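Local coordinates for protein beta-mannosidase (Trichoderma harzianum, PDB 4CVU) that probably releases terminal beta-linked mannose from the non-reducing ends of oligosaccharides, as a beta-mannosidase of glycoside hydrolase family 2, at residues Ile367-Trp373 / Gly589-Asn593; Thr583-Val588 / Ser685-Tyr690; Arg691-Gly695 / Ala797-Thr801; His739-Ser743 / Ile755-Leu761. All coordinates share one frame; numbering follows the deposited sequence.

Contact 1 (Ile367-Trp373 / Gly589-Asn593)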
loop_
_atom_site.group_PDB
_atom_site.type_symbol
_atom_site.label_atom_id
_atom_site.label_comp_id
_atom_site.label_asym_id
_atom_site.label_seq_id
_atom_site.Cartn_x
_atom_site.Cartn_y
_atom_site.Cartn_z
ATOM N N ILE A 367 -14.560 49.553 25.819
ATOM C CA ILE A 367 -14.710 48.622 24.706
ATOM C C ILE A 367 -15.177 49.350 23.450
ATOM O O ILE A 367 -16.154 50.083 23.479
ATOM C CB ILE A 367 -15.702 47.488 25.055
ATOM C CG1 ILE A 367 -15.180 46.708 26.259
ATOM C CG2 ILE A 367 -15.872 46.541 23.879
ATOM C CD1 ILE A 367 -16.136 45.667 26.810
ATOM N N THR A 368 -14.475 49.141 22.349
ATOM C CA THR A 368 -14.919 49.611 21.042
ATOM C C THR A 368 -16.378 49.252 20.709
ATOM O O THR A 368 -16.795 48.087 20.862
ATOM C CB THR A 368 -14.031 49.076 19.937
ATOM O OG1 THR A 368 -12.661 49.261 20.305
ATOM C CG2 THR A 368 -14.316 49.783 18.600
ATOM N N PRO A 369 -17.142 50.248 20.225
ATOM C CA PRO A 369 -18.550 50.101 19.827
ATOM C C PRO A 369 -18.684 49.198 18.620
ATOM O O PRO A 369 -17.700 48.928 17.930
ATOM C CB PRO A 369 -18.987 51.530 19.436
ATOM C CG PRO A 369 -17.965 52.421 19.993
ATOM C CD PRO A 369 -16.680 51.640 20.028
ATOM N N GLY A 370 -19.906 48.744 18.399
ATOM C CA GLY A 370 -20.213 47.781 17.372
ATOM C C GLY A 370 -21.166 46.729 17.899
ATOM O O GLY A 370 -22.173 47.036 18.543
ATOM N N ASN A 371 -20.841 45.475 17.592
ATOM C CA ASN A 371 -21.655 44.364 18.040
ATOM C C ASN A 371 -20.787 43.289 18.686
ATOM O O ASN A 371 -19.690 43.023 18.260
ATOM C CB ASN A 371 -22.381 43.745 16.861
ATOM C CG ASN A 371 -23.660 44.441 16.530
ATOM O OD1 ASN A 371 -23.654 45.554 16.023
ATOM N ND2 ASN A 371 -24.789 43.773 16.820
ATOM N N ASN A 372 -21.345 42.647 19.668
ATOM C CA ASN A 372 -20.666 41.636 20.383
ATOM C C ASN A 372 -20.568 40.457 19.480
ATOM O O ASN A 372 -21.251 40.405 18.460
ATOM C CB ASN A 372 -21.512 41.226 21.568
ATOM C CG ASN A 372 -21.439 42.204 22.688
ATOM O OD1 ASN A 372 -20.533 42.170 23.492
ATOM N ND2 ASN A 372 -22.414 43.053 22.761
ATOM N N TRP A 373 -19.719 39.526 19.854
ATOM C CA TRP A 373 -19.758 38.131 19.390
ATOM C C TRP A 373 -19.033 37.328 20.453
ATOM O O TRP A 373 -17.858 37.164 20.364
ATOM C CB TRP A 373 -19.102 37.953 18.014
ATOM C CG TRP A 373 -19.319 36.638 17.396
ATOM C CD1 TRP A 373 -18.834 35.437 17.806
ATOM C CD2 TRP A 373 -20.128 36.365 16.236
ATOM N NE1 TRP A 373 -19.274 34.441 16.967
ATOM C CE2 TRP A 373 -20.081 34.980 16.005
ATOM C CE3 TRP A 373 -20.885 37.149 15.398
ATOM C CZ2 TRP A 373 -20.766 34.376 14.984
ATOM C CZ3 TRP A 373 -21.595 36.557 14.377
ATOM C CH2 TRP A 373 -21.516 35.152 14.166
ATOM N N GLY A 589 -10.937 41.471 15.635
ATOM C CA GLY A 589 -12.350 41.156 15.850
ATOM C C GLY A 589 -12.731 40.756 17.266
ATOM O O GLY A 589 -11.911 40.819 18.180
ATOM N N ARG A 590 -13.971 40.341 17.451
ATOM C CA ARG A 590 -14.503 39.986 18.770
ATOM C C ARG A 590 -14.286 38.478 19.106
ATOM O O ARG A 590 -14.432 38.033 20.260
ATOM C CB ARG A 590 -16.011 40.254 18.790
ATOM C CG ARG A 590 -16.476 41.654 18.392
ATOM C CD ARG A 590 -16.170 42.732 19.431
ATOM N NE ARG A 590 -16.805 43.981 19.000
ATOM C CZ ARG A 590 -16.555 45.197 19.480
ATOM N NH1 ARG A 590 -15.664 45.391 20.455
ATOM N NH2 ARG A 590 -17.214 46.238 18.969
ATOM N N PHE A 591 -13.938 37.703 18.092
ATOM C CA PHE A 591 -13.896 36.224 18.236
ATOM C C PHE A 591 -13.357 35.705 16.933
ATOM O O PHE A 591 -13.755 36.187 15.868
ATOM C CB PHE A 591 -15.338 35.703 18.435
ATOM C CG PHE A 591 -15.443 34.243 18.863
ATOM C CD1 PHE A 591 -15.215 33.222 17.970
ATOM C CD2 PHE A 591 -15.852 33.915 20.161
ATOM C CE1 PHE A 591 -15.337 31.892 18.365
ATOM C CE2 PHE A 591 -15.976 32.590 20.560
ATOM C CZ PHE A 591 -15.722 31.584 19.651
ATOM N N ALA A 592 -12.486 34.693 16.985
ATOM C CA ALA A 592 -11.884 34.172 15.784
ATOM C C ALA A 592 -12.407 32.753 15.651
ATOM O O ALA A 592 -12.028 31.904 16.434
ATOM C CB ALA A 592 -10.372 34.176 15.927
ATOM N N ASN A 593 -13.336 32.533 14.725
ATOM C CA ASN A 593 -14.011 31.244 14.601
ATOM C C ASN A 593 -13.389 30.290 13.593
ATOM O O ASN A 593 -13.750 29.097 13.562
ATOM C CB ASN A 593 -15.502 31.456 14.301
ATOM C CG ASN A 593 -15.788 31.759 12.852
ATOM O OD1 ASN A 593 -15.080 32.508 12.220
ATOM N ND2 ASN A 593 -16.883 31.204 12.330
#
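The guanidinium of R590 holds the backbone carbonyl of T368 end-on with two nitrogens. NH2 donates to T368 O at 2.7 Å and NH1 to the same oxygen at 3.0 Å, neither bond being straight. Both donors reach the oxygen from one face of its carbonyl plane, with NH2 standing well above that plane, 51° out of it. At the other end of the group, NE makes a weak bond of 3.1 Å to N371 O. The arginine thus ties together a loop that curls round it. A bend at chi2 (-72°) turns its chain so that it can lie along N371 and reach T368. NH1 also bonds to E698 O and NH2 to I566 O, so a long donor with three nitrogens suits this buried place: between them they engage the carbonyls of T368, N371, I566 and E698.

The apolar surroundings are close by. I367 CG2 lies 3.6 Å from R590 NH1, and G370, without a side chain, lets the loop pass the guanidinium closely. Farther along, W373 CB packs 3.9 Å from R590 CB. The W373 indole then meets F591: CD1 is 3.6 Å from F591 CB, and the two ring planes are turned 53° from each other. Another aromatic, F353, meets the W373 ring edge-to-face, so this wide hydrophobic group is well placed in the interior.

R590 thereby joins the loop before strand 374-377 to the start of strand 592-595, which runs parallel to 570-572, in the (beta/alpha)8 barrel characteristic of the catalytic domain of family 2.

Contact 2 (Thr583-Val588 / Ser685-Tyr690)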
loop_
_atom_site.group_PDB
_atom_site.type_symbol
_atom_site.label_atom_id
_atom_site.label_comp_id
_atom_site.label_asym_id
_atom_site.label_seq_id
_atom_site.Cartn_x
_atom_site.Cartn_y
_atom_site.Cartn_z
ATOM N N THR A 583 1.873 40.429 12.802
ATOM C CA THR A 583 0.610 40.670 13.509
ATOM C C THR A 583 -0.203 41.858 12.985
ATOM O O THR A 583 -1.406 41.929 13.251
ATOM C CB THR A 583 0.820 40.907 15.007
ATOM O OG1 THR A 583 1.732 41.989 15.171
ATOM C CG2 THR A 583 1.371 39.652 15.681
ATOM N N SER A 584 0.409 42.761 12.213
ATOM C CA SER A 584 -0.390 43.823 11.600
ATOM C C SER A 584 -1.232 43.312 10.410
ATOM O O SER A 584 -2.074 44.044 9.908
ATOM C CB SER A 584 0.479 45.031 11.223
ATOM O OG SER A 584 1.524 44.681 10.359
ATOM N N ALA A 585 -1.035 42.051 9.991
ATOM C CA ALA A 585 -1.873 41.451 8.978
ATOM C C ALA A 585 -3.068 40.643 9.535
ATOM O O ALA A 585 -3.980 40.320 8.770
ATOM C CB ALA A 585 -1.051 40.585 8.035
ATOM N N TYR A 586 -3.074 40.355 10.841
ATOM C CA TYR A 586 -4.179 39.619 11.471
ATOM C C TYR A 586 -5.451 40.469 11.709
ATOM O O TYR A 586 -5.370 41.666 11.952
ATOM C CB TYR A 586 -3.733 38.960 12.780
ATOM C CG TYR A 586 -2.509 38.057 12.695
ATOM C CD1 TYR A 586 -2.034 37.549 11.492
ATOM C CD2 TYR A 586 -1.824 37.717 13.857
ATOM C CE1 TYR A 586 -0.899 36.734 11.454
ATOM C CE2 TYR A 586 -0.689 36.930 13.836
ATOM C CZ TYR A 586 -0.222 36.438 12.648
ATOM O OH TYR A 586 0.868 35.632 12.681
ATOM N N PRO A 587 -6.630 39.840 11.631
ATOM C CA PRO A 587 -7.880 40.625 11.760
ATOM C C PRO A 587 -8.155 41.032 13.209
ATOM O O PRO A 587 -7.934 40.223 14.113
ATOM C CB PRO A 587 -8.949 39.657 11.260
ATOM C CG PRO A 587 -8.384 38.305 11.512
ATOM C CD PRO A 587 -6.898 38.430 11.291
ATOM N N VAL A 588 -8.583 42.277 13.429
ATOM C CA VAL A 588 -9.023 42.752 14.748
ATOM C C VAL A 588 -10.532 42.535 14.929
ATOM O O VAL A 588 -11.316 43.296 14.407
ATOM C CB VAL A 588 -8.638 44.247 14.964
ATOM C CG1 VAL A 588 -9.165 44.755 16.284
ATOM C CG2 VAL A 588 -7.099 44.408 14.975
ATOM N N SER A 685 1.235 31.990 16.706
ATOM C CA SER A 685 1.301 33.421 16.449
ATOM C C SER A 685 -0.099 34.091 16.391
ATOM O O SER A 685 -0.294 35.253 16.871
ATOM C CB SER A 685 2.075 33.690 15.167
ATOM O OG SER A 685 2.219 35.097 14.952
ATOM N N GLU A 686 -1.080 33.398 15.806
ATOM C CA GLU A 686 -2.413 33.937 15.770
ATOM C C GLU A 686 -3.107 33.791 17.106
ATOM O O GLU A 686 -3.708 34.728 17.583
ATOM C CB GLU A 686 -3.255 33.339 14.635
ATOM C CG GLU A 686 -2.811 33.808 13.268
ATOM C CD GLU A 686 -3.741 33.414 12.153
ATOM O OE1 GLU A 686 -4.951 33.556 12.270
ATOM O OE2 GLU A 686 -3.245 32.994 11.109
ATOM N N ILE A 687 -3.047 32.608 17.723
ATOM C CA ILE A 687 -3.757 32.421 18.964
ATOM C C ILE A 687 -3.343 33.398 20.080
ATOM O O ILE A 687 -4.190 33.878 20.824
ATOM C CB ILE A 687 -3.576 30.998 19.518
ATOM C CG1 ILE A 687 -4.294 30.003 18.597
ATOM C CG2 ILE A 687 -4.164 30.985 20.928
ATOM C CD1 ILE A 687 -4.014 28.530 18.887
ATOM N N GLN A 688 -2.042 33.622 20.244
ATOM C CA GLN A 688 -1.570 34.526 21.288
ATOM C C GLN A 688 -2.031 35.967 20.989
ATOM O O GLN A 688 -2.316 36.729 21.888
ATOM C CB GLN A 688 -0.053 34.465 21.430
ATOM C CG GLN A 688 0.755 34.988 20.248
ATOM C CD GLN A 688 2.260 34.904 20.476
ATOM O OE1 GLN A 688 2.784 33.937 21.048
ATOM N NE2 GLN A 688 2.973 35.945 20.030
ATOM N N PHE A 689 -2.121 36.316 19.718
ATOM C CA PHE A 689 -2.633 37.650 19.317
ATOM C C PHE A 689 -4.151 37.801 19.586
ATOM O O PHE A 689 -4.609 38.818 20.098
ATOM C CB PHE A 689 -2.310 37.892 17.839
ATOM C CG PHE A 689 -3.042 39.042 17.233
ATOM C CD1 PHE A 689 -2.513 40.306 17.262
ATOM C CD2 PHE A 689 -4.268 38.840 16.627
ATOM C CE1 PHE A 689 -3.183 41.353 16.708
ATOM C CE2 PHE A 689 -4.969 39.899 16.082
ATOM C CZ PHE A 689 -4.421 41.154 16.120
ATOM N N TYR A 690 -4.916 36.761 19.278
ATOM C CA TYR A 690 -6.352 36.757 19.593
ATOM C C TYR A 690 -6.592 36.837 21.114
ATOM O O TYR A 690 -7.425 37.620 21.580
ATOM C CB TYR A 690 -7.078 35.528 19.012
ATOM C CG TYR A 690 -7.054 35.430 17.505
ATOM C CD1 TYR A 690 -7.242 36.559 16.702
ATOM C CD2 TYR A 690 -6.781 34.194 16.866
ATOM C CE1 TYR A 690 -7.165 36.467 15.318
ATOM C CE2 TYR A 690 -6.714 34.106 15.490
ATOM C CZ TYR A 690 -6.905 35.234 14.713
ATOM O OH TYR A 690 -6.846 35.147 13.309
#
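Y586 turns its edge to the face of F689, joining a loop of the (beta/alpha)8 catalytic barrel to the long helix 664-692. Residues 583-588 belong to the loop between the parallel strands 570-572 and 592-595. A tyrosine suits the buried middle of this seam because its hydroxyl finds partners in S685 and S580, while V588 lies at the exposed end.

The aromatic contacts come first. The Y586 and F689 ring planes stand at 77° with centroids 5.5 Å apart, a T-shaped pair in which Y586 CD2 comes 3.8 Å from F689 CG. The F689 side chain leaves the helix with CG anti to the backbone N (chi1 166°), which carries its ring out to the loop. Y586 CB adds a CH-pi contact over the F689 ring. In a second CH-pi contact, E686 CG of the helix covers one face of the Y586 ring, 3.8 Å from its centroid, and T583 CA of its own loop lies near the rim of the other.

Apolar packing is lighter. The P587 ring lies against the hydroxyl end of Y690, its CG 4.4 Å from Y690 CE1, and packs also on T570 and F572. V588 CG2 touches F689 CZ at the ring's edge.

Hydrogen bonding secures the polar ends. S685 OG, in the plane of the Y586 ring at its edge, donates to Y586 OH at 2.7 Å, and the tyrosine hydroxyl also bonds to S580 O. Within the helix, Y690 OH donates to E686 OE1, one turn back, at 2.7 Å, meeting that oxygen on its anti side.

Contact 3 (Arg691-Gly695 / Ala797-Thr801). With NAG (2-acetamido-2-deoxy-beta-D-glucopyranose), chain K.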
loop_
_atom_site.group_PDB
_atom_site.type_symbol
_atom_site.label_atom_id
_atom_site.label_comp_id
_atom_site.label_asym_id
_atom_site.label_seq_id
_atom_site.Cartn_x
_atom_site.Cartn_y
_atom_site.Cartn_z
ATOM N N ARG A 691 -5.845 36.034 21.876
ATOM C CA ARG A 691 -6.013 36.010 23.320
ATOM C C ARG A 691 -5.657 37.295 24.037
ATOM O O ARG A 691 -6.358 37.679 24.935
ATOM C CB ARG A 691 -5.199 34.930 23.933
ATOM C CG ARG A 691 -5.767 33.558 23.598
ATOM C CD ARG A 691 -5.100 32.548 24.491
ATOM N NE ARG A 691 -5.469 32.691 25.907
ATOM C CZ ARG A 691 -5.099 31.819 26.848
ATOM N NH1 ARG A 691 -4.367 30.746 26.515
ATOM N NH2 ARG A 691 -5.486 31.980 28.109
ATOM N N ARG A 692 -4.521 37.873 23.692
ATOM C CA ARG A 692 -4.149 39.232 24.173
ATOM C C ARG A 692 -5.240 40.284 23.922
ATOM O O ARG A 692 -5.405 41.263 24.680
ATOM C CB ARG A 692 -2.844 39.674 23.505
ATOM C CG ARG A 692 -2.370 41.054 23.958
ATOM C CD ARG A 692 -1.128 41.543 23.248
ATOM N NE ARG A 692 -1.365 41.765 21.828
ATOM C CZ ARG A 692 -0.436 42.164 20.962
ATOM N NH1 ARG A 692 0.811 42.406 21.358
ATOM N NH2 ARG A 692 -0.752 42.310 19.676
ATOM N N GLY A 693 -5.936 40.134 22.805
ATOM C CA GLY A 693 -7.048 41.006 22.470
ATOM C C GLY A 693 -8.179 41.050 23.497
ATOM O O GLY A 693 -8.966 41.965 23.471
ATOM N N SER A 694 -8.248 40.058 24.389
ATOM C CA SER A 694 -9.208 40.043 25.489
ATOM C C SER A 694 -9.101 41.294 26.338
ATOM O O SER A 694 -10.101 41.763 26.851
ATOM C CB SER A 694 -8.976 38.816 26.393
ATOM O OG SER A 694 -7.710 38.891 27.054
ATOM N N GLY A 695 -7.875 41.799 26.499
ATOM C CA GLY A 695 -7.613 43.025 27.271
ATOM C C GLY A 695 -7.441 44.313 26.483
ATOM O O GLY A 695 -7.022 45.308 27.046
ATOM N N ALA A 797 -8.690 39.541 35.573
ATOM C CA ALA A 797 -9.537 38.467 35.109
ATOM C C ALA A 797 -9.792 38.591 33.587
ATOM O O ALA A 797 -10.061 39.686 33.070
ATOM C CB ALA A 797 -10.859 38.489 35.863
ATOM N N ILE A 798 -9.719 37.459 32.893
ATOM C CA ILE A 798 -9.870 37.405 31.426
ATOM C C ILE A 798 -9.226 38.631 30.761
ATOM O O ILE A 798 -9.898 39.429 30.135
ATOM C CB ILE A 798 -11.354 37.233 30.984
ATOM C CG1 ILE A 798 -11.996 36.023 31.685
ATOM C CG2 ILE A 798 -11.419 37.003 29.472
ATOM C CD1 ILE A 798 -13.469 35.882 31.449
ATOM N N ASN A 799 -7.916 38.752 30.888
ATOM C CA ASN A 799 -7.233 39.989 30.550
ATOM C C ASN A 799 -5.756 39.730 30.206
ATOM O O ASN A 799 -5.308 38.595 30.188
ATOM C CB ASN A 799 -7.368 40.963 31.726
ATOM C CG ASN A 799 -7.333 42.432 31.321
ATOM O OD1 ASN A 799 -6.762 42.820 30.304
ATOM N ND2 ASN A 799 -7.949 43.269 32.155
ATOM N N THR A 800 -5.017 40.792 29.914
ATOM C CA THR A 800 -3.619 40.690 29.507
ATOM C C THR A 800 -2.829 41.822 30.169
ATOM O O THR A 800 -3.427 42.796 30.612
ATOM C CB THR A 800 -3.508 40.757 27.977
ATOM O OG1 THR A 800 -2.242 40.244 27.564
ATOM C CG2 THR A 800 -3.699 42.199 27.470
ATOM N N THR A 801 -1.500 41.687 30.249
ATOM C CA THR A 801 -0.633 42.783 30.735
ATOM C C THR A 801 0.727 42.741 30.062
ATOM O O THR A 801 1.300 41.671 29.901
ATOM C CB THR A 801 -0.476 42.713 32.284
ATOM O OG1 THR A 801 0.282 43.818 32.761
ATOM C CG2 THR A 801 0.202 41.444 32.725
HETATM C C1 NAG K . -7.984 44.721 31.983
HETATM C C2 NAG K . -9.348 45.386 32.220
HETATM C C3 NAG K . -9.300 46.918 32.385
HETATM C C4 NAG K . -8.194 47.342 33.336
HETATM C C5 NAG K . -6.905 46.658 32.896
HETATM C C6 NAG K . -5.753 46.993 33.829
HETATM C C7 NAG K . -11.275 44.228 31.271
HETATM C C8 NAG K . -12.188 44.120 30.082
HETATM N N2 NAG K . -10.303 45.123 31.156
HETATM O O3 NAG K . -10.568 47.399 32.813
HETATM O O4 NAG K . -8.063 48.755 33.319
HETATM O O5 NAG K . -7.051 45.252 32.915
HETATM O O6 NAG K . -4.585 46.951 33.046
HETATM O O7 NAG K . -11.431 43.511 32.269
#
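The flat carboxamide of N799 comes up against G695, whose CA lies 3.2 Å from OD1. The same oxygen accepts from the backbone N of T800 at 2.7 Å, with the donor tilted 22° from the carbonyl plane, and this bond holds the amide in its orientation. At the other corner of the group, ND2 is covalently joined to C1 of the N-acetylglucosamine. N799, T800 and T801 form the N-glycosylation sequon Asn-X-Thr. Glycine, having only hydrogens on CA, suits a place this near to the amide and to T800.

The second flat group, the guanidinium of R692, points away from strand 799-801 and makes cation-pi contacts with F745 and W756. Its aliphatic part does the touching here: CG lies 3.7 Å from T800 OG1.

The contact sets the end of helix 664-692, which leads to barrel strand 702-705, against an edge strand of the Ig/CBM-like domain, and so joins two domains of the enzyme. T800 divides its two branches: its methyl, CG2, rests 3.4 Å from R692 O, while OG1 turns to its own sheet and bonds to T758 OG1 and V757 O.

S694 OG faces the strand, 3.7 Å from N799 CA, yet its hydrogen bond stays within its own segment: it donates to R691 O at 2.8 Å, nearly along the C=O axis. R691 O also takes the S694 backbone N-H.

Contact 4 (His739-Ser743 / Ile755-Leu761)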
loop_
_atom_site.group_PDB
_atom_site.type_symbol
_atom_site.label_atom_id
_atom_site.label_comp_id
_atom_site.label_asym_id
_atom_site.label_seq_id
_atom_site.Cartn_x
_atom_site.Cartn_y
_atom_site.Cartn_z
ATOM N N HIS A 739 -4.227 28.241 30.695
ATOM C CA HIS A 739 -4.958 29.306 31.413
ATOM C C HIS A 739 -4.183 30.607 31.496
ATOM O O HIS A 739 -4.735 31.652 31.277
ATOM C CB HIS A 739 -5.388 28.839 32.804
ATOM C CG HIS A 739 -6.393 27.735 32.777
ATOM N ND1 HIS A 739 -7.679 27.903 32.308
ATOM C CD2 HIS A 739 -6.295 26.438 33.151
ATOM C CE1 HIS A 739 -8.328 26.752 32.395
ATOM N NE2 HIS A 739 -7.517 25.851 32.912
ATOM N N VAL A 740 -2.887 30.521 31.807
ATOM C CA VAL A 740 -2.005 31.677 31.952
ATOM C C VAL A 740 -0.754 31.438 31.086
ATOM O O VAL A 740 -0.050 30.450 31.277
ATOM C CB VAL A 740 -1.600 31.859 33.438
ATOM C CG1 VAL A 740 -0.876 33.169 33.665
ATOM C CG2 VAL A 740 -2.823 31.793 34.345
ATOM N N ILE A 741 -0.512 32.329 30.126
ATOM C CA ILE A 741 0.591 32.205 29.179
ATOM C C ILE A 741 1.381 33.502 29.108
ATOM O O ILE A 741 0.844 34.584 29.332
ATOM C CB ILE A 741 0.091 31.801 27.755
ATOM C CG1 ILE A 741 -0.871 32.865 27.184
ATOM C CG2 ILE A 741 -0.603 30.437 27.808
ATOM C CD1 ILE A 741 -1.164 32.703 25.700
ATOM N N ALA A 742 2.670 33.358 28.835
ATOM C CA ALA A 742 3.577 34.456 28.488
ATOM C C ALA A 742 3.879 34.344 27.010
ATOM O O ALA A 742 4.297 33.284 26.540
ATOM C CB ALA A 742 4.872 34.351 29.290
ATOM N N SER A 743 3.693 35.428 26.280
ATOM C CA SER A 743 3.699 35.386 24.835
ATOM C C SER A 743 4.668 36.423 24.283
ATOM O O SER A 743 4.670 37.562 24.757
ATOM C CB SER A 743 2.287 35.649 24.297
ATOM O OG SER A 743 1.363 34.616 24.658
ATOM N N ILE A 755 6.787 41.212 25.417
ATOM C CA ILE A 755 6.253 40.027 26.077
ATOM C C ILE A 755 5.047 40.423 26.920
ATOM O O ILE A 755 5.110 41.336 27.748
ATOM C CB ILE A 755 7.293 39.302 26.938
ATOM C CG1 ILE A 755 8.467 38.895 26.049
ATOM C CG2 ILE A 755 6.668 38.053 27.548
ATOM C CD1 ILE A 755 9.748 38.734 26.778
ATOM N N TRP A 756 3.942 39.732 26.680
ATOM C CA TRP A 756 2.696 39.960 27.394
ATOM C C TRP A 756 2.300 38.704 28.115
ATOM O O TRP A 756 2.552 37.594 27.614
ATOM C CB TRP A 756 1.592 40.287 26.402
ATOM C CG TRP A 756 1.777 41.558 25.658
ATOM C CD1 TRP A 756 2.704 41.826 24.720
ATOM C CD2 TRP A 756 0.963 42.719 25.771
ATOM N NE1 TRP A 756 2.524 43.102 24.225
ATOM C CE2 TRP A 756 1.449 43.664 24.853
ATOM C CE3 TRP A 756 -0.169 43.036 26.530
ATOM C CZ2 TRP A 756 0.870 44.927 24.695
ATOM C CZ3 TRP A 756 -0.741 44.292 26.382
ATOM C CH2 TRP A 756 -0.216 45.228 25.472
ATOM N N VAL A 757 1.672 38.876 29.277
ATOM C CA VAL A 757 1.070 37.772 30.006
ATOM C C VAL A 757 -0.464 37.866 29.898
ATOM O O VAL A 757 -1.067 38.925 30.191
ATOM C CB VAL A 757 1.494 37.754 31.480
ATOM C CG1 VAL A 757 0.695 36.725 32.264
ATOM C CG2 VAL A 757 2.991 37.477 31.622
ATOM N N THR A 758 -1.092 36.744 29.537
ATOM C CA THR A 758 -2.533 36.705 29.276
ATOM C C THR A 758 -3.159 35.569 30.053
ATOM O O THR A 758 -2.601 34.487 30.095
ATOM C CB THR A 758 -2.817 36.513 27.761
ATOM O OG1 THR A 758 -2.281 37.612 27.016
ATOM C CG2 THR A 758 -4.305 36.448 27.495
ATOM N N SER A 759 -4.315 35.818 30.672
ATOM C CA SER A 759 -4.962 34.839 31.565
ATOM C C SER A 759 -6.433 34.724 31.243
ATOM O O SER A 759 -7.077 35.743 31.050
ATOM C CB SER A 759 -4.802 35.269 33.037
ATOM O OG SER A 759 -5.631 34.507 33.883
ATOM N N ASP A 760 -6.976 33.504 31.201
ATOM C CA ASP A 760 -8.416 33.355 30.995
ATOM C C ASP A 760 -9.239 33.106 32.278
ATOM O O ASP A 760 -10.448 32.811 32.217
ATOM C CB ASP A 760 -8.708 32.287 29.944
ATOM C CG ASP A 760 -8.467 30.874 30.439
ATOM O OD1 ASP A 760 -8.003 30.667 31.603
ATOM O OD2 ASP A 760 -8.739 29.966 29.629
ATOM N N LEU A 761 -8.568 33.196 33.419
ATOM C CA LEU A 761 -9.206 32.953 34.705
ATOM C C LEU A 761 -10.182 34.083 35.024
ATOM O O LEU A 761 -10.063 35.194 34.482
ATOM C CB LEU A 761 -8.155 32.823 35.806
ATOM C CG LEU A 761 -7.158 31.680 35.635
ATOM C CD1 LEU A 761 -6.008 31.857 36.621
ATOM C CD2 LEU A 761 -7.805 30.310 35.789
HETATM O O HOH W 1 -1.043 36.658 24.471
#
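V740, A742, V757 and S759 share the densely packed face of this strand pair. V740 CG1 meets V757 CG1 at 4.1 Å, A742 CB packs on V757 CG2, and V740 CG2 reaches L761 CD1 at 3.9 Å. Beta-branched valines and a small alanine suit this layer, which presses on L826 and F843 of the facing strands.

The other face, with I741, S743, W756 and T758, is more polar and holds water, though helix 664-692 covers it. One water bridges S743 OG and T758 OG1, at 3.2 and 3.0 Å; T758 OG1 also bonds to T800 OG1. The looser, more exposed places are W756, leaning away with NE1 bonded to E754, and H739.

Between the faces, two N-H...O bonds join each hydrogen-bonded pair, I741 with T758 and S743 with W756, and D760 N to H739 O extends them. H739 ND1 donates to the syn lone pair of D760 OD1 at 2.9 Å, the oxygen lying in the ring plane. D760 and D317 hold the two ring nitrogens, while K385 pairs with D760 OD2, so the carboxylate probably carries its charge. Such an antiparallel hairpin, strands 740-747 and 752-759, is typical of an immunoglobulin-like beta sandwich.

How the contacts relate
Contacts 1, 3 and 4 are buried, whereas contact 2 lies on a partly exposed seam. Contacts 2 and 3 use successive parts of helix 664-692: the first joins it to a barrel loop through aromatic faces, the second to the Ig-like domain through small residues beside a glycan. Contact 1, an arginine gripping backbone carbonyls inside the barrel domain, touches contact 2 where A592 packs on Y690. Contact 4, the regular strand pairing among them, is the one most closely bound to contact 3, about 7 Å between centres: strand 799-807 continues its sheet, and I798 N bonds to L761 O. Q688 on S743 joins contacts 2 and 4.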